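Local coordinates for siroheme decarboxylase (Hydrogenobacter thermophilus, PDB 4CH7), which catalyses the decarboxylation of siroheme to 12,18-didecarboxysiroheme, a step in the biosynthesis of heme d1, at residues L9-K14 and S24-E29; L18-F23 and M199-L204; A82-A87 and E125-K130. All coordinates share one frame; numbering follows the deposited sequence.

Contact 1. Residues L9-K14 and S24-E29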
# COMPACT_ATOMS: atom_id res chain seq x y z
N LEU A 9 -0.24 -23.08 4.93
CA LEU A 9 0.45 -21.85 4.54
C LEU A 9 0.02 -21.41 3.15
O LEU A 9 -0.24 -20.23 2.91
CB LEU A 9 1.96 -22.07 4.57
CG LEU A 9 2.80 -20.95 3.95
CD1 LEU A 9 2.66 -19.68 4.77
CD2 LEU A 9 4.26 -21.35 3.81
N LYS A 10 -0.07 -22.37 2.23
CA LYS A 10 -0.48 -22.11 0.86
C LYS A 10 -1.93 -21.63 0.76
O LYS A 10 -2.24 -20.72 -0.01
CB LYS A 10 -0.29 -23.38 0.01
CG LYS A 10 -0.81 -23.26 -1.41
CD LYS A 10 -0.79 -24.61 -2.12
CE LYS A 10 -1.23 -24.47 -3.57
NZ LYS A 10 -2.60 -23.91 -3.70
N ILE A 11 -2.81 -22.23 1.55
CA ILE A 11 -4.25 -22.00 1.41
C ILE A 11 -4.74 -20.70 2.06
O ILE A 11 -5.75 -20.13 1.63
CB ILE A 11 -5.08 -23.21 1.93
CG1 ILE A 11 -6.48 -23.23 1.31
CG2 ILE A 11 -5.16 -23.23 3.45
CD1 ILE A 11 -7.32 -24.43 1.69
N ILE A 12 -4.05 -20.23 3.09
CA ILE A 12 -4.44 -18.99 3.77
C ILE A 12 -3.91 -17.75 3.05
O ILE A 12 -4.17 -16.62 3.47
CB ILE A 12 -3.98 -18.97 5.23
CG1 ILE A 12 -2.45 -19.06 5.31
CG2 ILE A 12 -4.63 -20.09 5.99
CD1 ILE A 12 -1.91 -19.03 6.73
N GLN A 13 -3.16 -17.98 1.98
CA GLN A 13 -2.69 -16.90 1.13
C GLN A 13 -3.64 -16.73 -0.05
O GLN A 13 -3.61 -15.71 -0.74
CB GLN A 13 -1.27 -17.19 0.64
CG GLN A 13 -0.23 -17.25 1.75
CD GLN A 13 1.14 -17.67 1.25
OE1 GLN A 13 1.76 -16.97 0.46
NE2 GLN A 13 1.60 -18.82 1.72
N LYS A 14 -4.48 -17.74 -0.26
CA LYS A 14 -5.56 -17.64 -1.24
C LYS A 14 -6.70 -16.85 -0.61
O LYS A 14 -6.77 -16.74 0.62
CB LYS A 14 -6.05 -19.03 -1.65
CG LYS A 14 -4.95 -19.93 -2.20
CD LYS A 14 -5.53 -21.20 -2.80
CE LYS A 14 -6.36 -20.91 -4.04
NZ LYS A 14 -6.73 -22.16 -4.77
N SER A 24 -13.74 -23.68 8.51
CA SER A 24 -14.32 -25.01 8.38
C SER A 24 -14.13 -25.49 6.94
O SER A 24 -13.77 -26.64 6.69
CB SER A 24 -15.81 -24.97 8.74
OG SER A 24 -16.33 -26.27 8.92
N VAL A 25 -14.35 -24.57 6.00
CA VAL A 25 -14.17 -24.85 4.58
C VAL A 25 -12.70 -25.13 4.24
O VAL A 25 -12.40 -26.09 3.54
CB VAL A 25 -14.68 -23.68 3.71
CG1 VAL A 25 -14.41 -23.94 2.24
CG2 VAL A 25 -16.16 -23.46 3.94
N LEU A 26 -11.80 -24.28 4.73
CA LEU A 26 -10.37 -24.47 4.54
C LEU A 26 -9.90 -25.79 5.16
O LEU A 26 -9.08 -26.50 4.58
CB LEU A 26 -9.57 -23.31 5.13
CG LEU A 26 -9.79 -21.90 4.56
CD1 LEU A 26 -8.70 -20.95 5.03
CD2 LEU A 26 -9.85 -21.93 3.04
N ALA A 27 -10.43 -26.10 6.34
CA ALA A 27 -10.09 -27.34 7.03
C ALA A 27 -10.46 -28.55 6.19
O ALA A 27 -9.67 -29.49 6.06
CB ALA A 27 -10.80 -27.40 8.37
N GLN A 28 -11.67 -28.53 5.63
CA GLN A 28 -12.12 -29.58 4.74
C GLN A 28 -11.19 -29.71 3.53
O GLN A 28 -10.78 -30.81 3.18
CB GLN A 28 -13.55 -29.30 4.26
CG GLN A 28 -14.62 -29.54 5.33
CD GLN A 28 -14.70 -31.00 5.75
OE1 GLN A 28 -14.53 -31.90 4.94
NE2 GLN A 28 -14.96 -31.23 7.03
N GLU A 29 -10.87 -28.57 2.92
CA GLU A 29 -9.99 -28.55 1.75
C GLU A 29 -8.57 -29.05 2.06
O GLU A 29 -7.95 -29.73 1.24
CB GLU A 29 -9.94 -27.15 1.14
CG GLU A 29 -11.19 -26.76 0.35
CD GLU A 29 -11.20 -25.30 -0.05
OE1 GLU A 29 -10.52 -24.50 0.61
OE2 GLU A 29 -11.91 -24.96 -1.03
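Ile11 and Leu26 carry most of this contact, and their CA atoms, 7.3 Å apart, are the closest pair of the two backbones. Ile11 comes from the last turn of helix 4-11. Its CG1 branch lies anti to the backbone N (chi1 -158°) and stays extended at chi2, which sends CD1 straight out to helix 22-30. There CD1 meets CD2 of Leu26 at 3.8 Å, and CG1 of Ile11 follows at 4.0 Å from the same methyl. The two side chains run past each other in opposite directions, so the touching is done alongside, by the outer carbons of each. The second methyl of Leu26, CD1, turns to Ile12 and comes within 4.3 Å of its CG2. Leu26 thus divides its two branches between consecutive residues of the facing segment.

Glu29, three residues on from Leu26, adds a smaller contact at the exposed side. Ile11 CD1 packs against its aliphatic part, 3.8 Å from Glu29 CB, and also approaches the carboxylate oxygen OE1; no hydrogen bond crosses between the segments. Helix 34-47 contributes the third wall, with Ile41 against Ile12 and Leu37 against Leu26. Apolar packing of three helices successive in the chain, the first two of which meet here, is the arrangement of a helix-turn-helix domain, in agreement with the NirDL-like HTH family to which both segments belong.

Contact 2. Residues L18-F23 and M199-L204; sequences LVKEPF and MSEEEL
Lys20 and Glu201 face each other through the aliphatic part of one and the carboxylate of the other, with their CA atoms 6.9 Å apart. The direct contacts are loose: CB of Lys20 lies 4.0 Å from OE2 of Glu201, and the two extended side chains cross at about a right angle. The lysine therefore presents its methylene chain to the acid, while its NZ remains 4.9 Å from OE1 of Glu201, too far for a direct salt bridge. Instead, OE1 of Glu201 pairs with Arg188.

Water supplies the polar links. One molecule donates to the backbone O of Lys20 at 2.6 Å and to OE2 of Glu201 at 2.7 Å. A second accepts from the backbone N of Glu202 at 3.1 Å and, weakly, from NZ of Lys20.

At the start of helix 201-213, Ser200 and Glu203 form a capping box: OG of Ser200 accepts from N of Glu203 at 2.9 Å, and OE1 of Glu203 takes the N-H of Ser200. The contact thus joins the loop leading into helix 22-30 of the first HTH domain to the N-terminal end of helix 201-213 in the second, with Leu205 of that helix touching Lys20 and Leu191 of helix 191-196 touching Glu201.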
# COMPACT_ATOMS: atom_id res chain seq x y z
N LEU A 18 -16.09 -15.83 1.70
CA LEU A 18 -17.04 -15.06 2.49
C LEU A 18 -18.21 -15.93 2.90
O LEU A 18 -19.29 -15.87 2.31
CB LEU A 18 -17.52 -13.84 1.72
CG LEU A 18 -16.42 -12.83 1.36
CD1 LEU A 18 -16.94 -11.79 0.39
CD2 LEU A 18 -15.91 -12.16 2.62
N VAL A 19 -17.98 -16.78 3.90
CA VAL A 19 -19.02 -17.62 4.47
C VAL A 19 -18.95 -17.46 5.98
O VAL A 19 -18.04 -16.81 6.49
CB VAL A 19 -18.84 -19.10 4.08
CG1 VAL A 19 -18.81 -19.25 2.57
CG2 VAL A 19 -17.56 -19.65 4.67
N LYS A 20 -19.91 -18.05 6.70
CA LYS A 20 -19.94 -17.92 8.15
C LYS A 20 -18.79 -18.67 8.81
O LYS A 20 -18.24 -18.21 9.81
CB LYS A 20 -21.28 -18.41 8.70
CG LYS A 20 -22.47 -17.60 8.21
CD LYS A 20 -23.76 -18.11 8.83
CE LYS A 20 -24.96 -17.33 8.30
NZ LYS A 20 -26.24 -17.87 8.83
N GLU A 21 -18.42 -19.82 8.25
CA GLU A 21 -17.34 -20.63 8.80
C GLU A 21 -16.29 -20.93 7.73
O GLU A 21 -16.21 -22.06 7.23
CB GLU A 21 -17.88 -21.93 9.40
CG GLU A 21 -18.93 -21.72 10.48
CD GLU A 21 -19.50 -23.02 11.02
OE1 GLU A 21 -18.89 -24.08 10.79
OE2 GLU A 21 -20.56 -22.97 11.68
N PRO A 22 -15.46 -19.93 7.38
CA PRO A 22 -14.48 -20.05 6.31
C PRO A 22 -13.35 -21.01 6.65
O PRO A 22 -12.78 -21.63 5.75
CB PRO A 22 -13.94 -18.63 6.16
CG PRO A 22 -14.12 -18.01 7.51
CD PRO A 22 -15.40 -18.61 8.04
N PHE A 23 -13.02 -21.14 7.93
CA PHE A 23 -11.96 -22.03 8.36
C PHE A 23 -12.43 -23.49 8.41
O PHE A 23 -11.62 -24.41 8.36
CB PHE A 23 -11.40 -21.60 9.71
CG PHE A 23 -10.74 -20.25 9.69
CD1 PHE A 23 -9.64 -20.01 8.88
CD2 PHE A 23 -11.22 -19.22 10.49
CE1 PHE A 23 -9.03 -18.76 8.85
CE2 PHE A 23 -10.62 -17.97 10.47
CZ PHE A 23 -9.53 -17.74 9.65
N MSE A 199 -26.13 -6.01 12.79
CA MSE A 199 -26.75 -6.77 11.71
C MSE A 199 -26.42 -8.25 11.84
O MSE A 199 -25.59 -8.64 12.67
CB MSE A 199 -26.32 -6.22 10.34
CG MSE A 199 -24.82 -6.28 10.06
SE MSE A 199 -24.35 -5.74 8.25
CE MSE A 199 -24.22 -3.83 8.51
N SER A 200 -27.07 -9.07 11.04
CA SER A 200 -26.78 -10.50 11.02
C SER A 200 -25.49 -10.75 10.26
O SER A 200 -25.00 -9.87 9.54
CB SER A 200 -27.93 -11.27 10.38
OG SER A 200 -27.99 -11.04 8.98
N GLU A 201 -24.93 -11.95 10.42
CA GLU A 201 -23.77 -12.35 9.64
C GLU A 201 -24.15 -12.38 8.16
O GLU A 201 -23.37 -11.97 7.30
CB GLU A 201 -23.30 -13.75 10.05
CG GLU A 201 -22.60 -13.83 11.40
CD GLU A 201 -22.43 -15.26 11.87
OE1 GLU A 201 -23.42 -15.84 12.34
OE2 GLU A 201 -21.31 -15.80 11.75
N GLU A 202 -25.35 -12.88 7.89
CA GLU A 202 -25.85 -13.01 6.53
C GLU A 202 -25.91 -11.65 5.84
O GLU A 202 -25.55 -11.53 4.67
CB GLU A 202 -27.24 -13.66 6.54
CG GLU A 202 -27.78 -14.01 5.15
CD GLU A 202 -29.18 -14.58 5.19
OE1 GLU A 202 -29.32 -15.77 5.53
OE2 GLU A 202 -30.13 -13.84 4.88
N GLU A 203 -26.34 -10.63 6.58
CA GLU A 203 -26.41 -9.28 6.05
C GLU A 203 -25.02 -8.68 5.83
O GLU A 203 -24.79 -7.98 4.85
CB GLU A 203 -27.26 -8.39 6.95
CG GLU A 203 -28.76 -8.71 6.90
CD GLU A 203 -29.55 -8.06 8.02
OE1 GLU A 203 -28.95 -7.74 9.06
OE2 GLU A 203 -30.77 -7.89 7.86
N LEU A 204 -24.09 -8.96 6.75
CA LEU A 204 -22.71 -8.50 6.62
C LEU A 204 -22.02 -9.14 5.42
O LEU A 204 -21.41 -8.45 4.60
CB LEU A 204 -21.91 -8.77 7.89
CG LEU A 204 -20.43 -8.42 7.83
CD1 LEU A 204 -20.24 -6.97 7.43
CD2 LEU A 204 -19.73 -8.70 9.15
O HOH W 1 -18.77 -15.86 10.87
O HOH W 2 -27.02 -14.74 9.71

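Contact 3. Residues A82-A87 and E125-K130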
# COMPACT_ATOMS: atom_id res chain seq x y z
N ALA A 82 10.70 15.55 7.99
CA ALA A 82 10.36 14.13 7.98
C ALA A 82 9.40 13.76 9.10
O ALA A 82 8.44 13.01 8.88
CB ALA A 82 11.63 13.29 8.06
N ASN A 83 9.67 14.26 10.30
CA ASN A 83 8.82 14.00 11.45
C ASN A 83 7.44 14.64 11.31
O ASN A 83 6.45 14.13 11.82
CB ASN A 83 9.50 14.46 12.74
CG ASN A 83 10.94 14.02 12.83
OD1 ASN A 83 11.24 12.83 12.88
ND2 ASN A 83 11.85 14.98 12.85
N PHE A 84 7.39 15.78 10.63
CA PHE A 84 6.12 16.43 10.32
C PHE A 84 5.28 15.53 9.42
O PHE A 84 4.08 15.35 9.64
CB PHE A 84 6.34 17.78 9.65
CG PHE A 84 5.08 18.42 9.14
CD1 PHE A 84 4.26 19.14 10.00
CD2 PHE A 84 4.70 18.30 7.81
CE1 PHE A 84 3.09 19.73 9.54
CE2 PHE A 84 3.54 18.89 7.34
CZ PHE A 84 2.73 19.60 8.21
N VAL A 85 5.93 14.98 8.39
CA VAL A 85 5.28 14.08 7.44
C VAL A 85 4.71 12.84 8.14
O VAL A 85 3.56 12.46 7.91
CB VAL A 85 6.25 13.65 6.33
CG1 VAL A 85 5.61 12.60 5.44
CG2 VAL A 85 6.68 14.85 5.51
N ASN A 86 5.53 12.22 8.99
CA ASN A 86 5.13 11.03 9.73
C ASN A 86 3.88 11.25 10.58
O ASN A 86 3.10 10.32 10.79
CB ASN A 86 6.28 10.55 10.62
CG ASN A 86 7.53 10.21 9.84
OD1 ASN A 86 7.45 9.73 8.70
ND2 ASN A 86 8.69 10.44 10.43
N ALA A 87 3.69 12.47 11.06
CA ALA A 87 2.53 12.83 11.86
C ALA A 87 1.22 12.64 11.10
O ALA A 87 0.18 12.34 11.70
CB ALA A 87 2.65 14.26 12.36
N GLU A 125 3.65 24.37 2.41
CA GLU A 125 3.61 25.75 2.89
C GLU A 125 4.04 25.83 4.35
O GLU A 125 4.83 26.70 4.73
CB GLU A 125 2.20 26.33 2.73
CG GLU A 125 2.07 27.77 3.20
CD GLU A 125 0.63 28.20 3.41
OE1 GLU A 125 -0.27 27.56 2.82
OE2 GLU A 125 0.41 29.17 4.15
N ARG A 126 3.52 24.92 5.16
CA ARG A 126 3.84 24.85 6.59
C ARG A 126 5.30 24.50 6.82
O ARG A 126 5.96 25.05 7.71
CB ARG A 126 2.92 23.83 7.27
CG ARG A 126 3.32 23.44 8.69
CD ARG A 126 3.17 24.59 9.67
NE ARG A 126 3.53 24.19 11.03
CZ ARG A 126 3.81 25.05 12.00
NH1 ARG A 126 3.79 26.35 11.77
NH2 ARG A 126 4.12 24.59 13.21
N GLU A 127 5.82 23.58 6.01
CA GLU A 127 7.21 23.16 6.13
C GLU A 127 8.14 24.03 5.31
O GLU A 127 9.34 23.77 5.24
CB GLU A 127 7.37 21.69 5.71
CG GLU A 127 6.79 20.72 6.71
CD GLU A 127 7.24 21.01 8.12
OE1 GLU A 127 8.39 20.65 8.46
OE2 GLU A 127 6.46 21.60 8.89
N ARG A 128 7.57 25.07 4.69
CA ARG A 128 8.33 25.99 3.86
C ARG A 128 9.12 25.27 2.77
O ARG A 128 10.27 25.60 2.49
CB ARG A 128 9.26 26.85 4.71
CG ARG A 128 8.54 27.67 5.78
CD ARG A 128 9.44 28.79 6.25
NE ARG A 128 10.19 29.35 5.13
CZ ARG A 128 11.09 30.32 5.23
NH1 ARG A 128 11.35 30.86 6.41
NH2 ARG A 128 11.72 30.75 4.15
N VAL A 129 8.49 24.26 2.18
CA VAL A 129 9.08 23.52 1.07
C VAL A 129 8.56 24.10 -0.24
O VAL A 129 7.35 24.09 -0.48
CB VAL A 129 8.75 22.02 1.15
CG1 VAL A 129 9.32 21.29 -0.05
CG2 VAL A 129 9.28 21.43 2.45
N LYS A 130 9.46 24.60 -1.08
CA LYS A 130 9.07 25.28 -2.31
C LYS A 130 8.77 24.31 -3.45
O LYS A 130 7.75 24.42 -4.12
CB LYS A 130 10.14 26.28 -2.74
CG LYS A 130 9.67 27.26 -3.79
CD LYS A 130 10.66 28.40 -3.99
CE LYS A 130 11.88 27.96 -4.78
NZ LYS A 130 12.82 29.09 -4.99
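Phe84 on helix 75-87 packs on Arg126, the last residue of helix 116-126, and on Glu127 just after it, a meeting of two helices packed on the outside of the alpha-beta barrel formed by the AsnC-like domains. With CG of Phe84 anti to the backbone N (chi1 172°), the ring leaves its helix and reaches the neighbouring one. Glu127 meets it with a folded side chain: the bend at chi2 brings the carboxylate back over the ring instead of letting it run on. The carboxylate and ring planes lie only 10° apart and are stacked. CG of Glu127 makes the shortest approach, 3.4 Å from CD2 of Phe84, and CD of Glu127 sits 3.5 Å from the ring's CG.

Arg126 meets the ring obliquely: with chi1 at 168°, its CG comes to CE1 of Phe84 at 3.8 Å and CZ at 3.9 Å, and the bend at chi2 then redirects the rest of the chain, so a methylene and not the guanidinium does the touching. Leu331 of helix 323-335 also packs on both Phe84 and Arg126. Replacing Phe84 by an alanine would probably open a gap between the helices and let the Glu127 side chain turn, its stacking surface gone. Just beyond, Arg128 ends the helix in a Schellman motif with positive phi. On the ring itself, OE2 of Glu127 stands 3.4 Å above the plane, displaced toward the rim.

Overall arrangement
Contacts 1 and 2 share helix 22-30 and lie with centres about 17 Å apart, joined directly by packing of Val25 on Val19. Contact 3 is on the opposite side of the chain's centre, its own centre about 45 Å from that of contact 1, and along the chain it is nested within the loop that contact 2 closes. Contact 1, partly buried, is apolar packing inside one HTH domain. Contact 2, also partly buried, joins the two HTH domains by loose lysine-chain packing, with waters making the polar links, across 175 intervening residues. Contact 3, a surface contact in the ligand-binding domain, replaces methyl groups and water with an aromatic ring under a carboxylate.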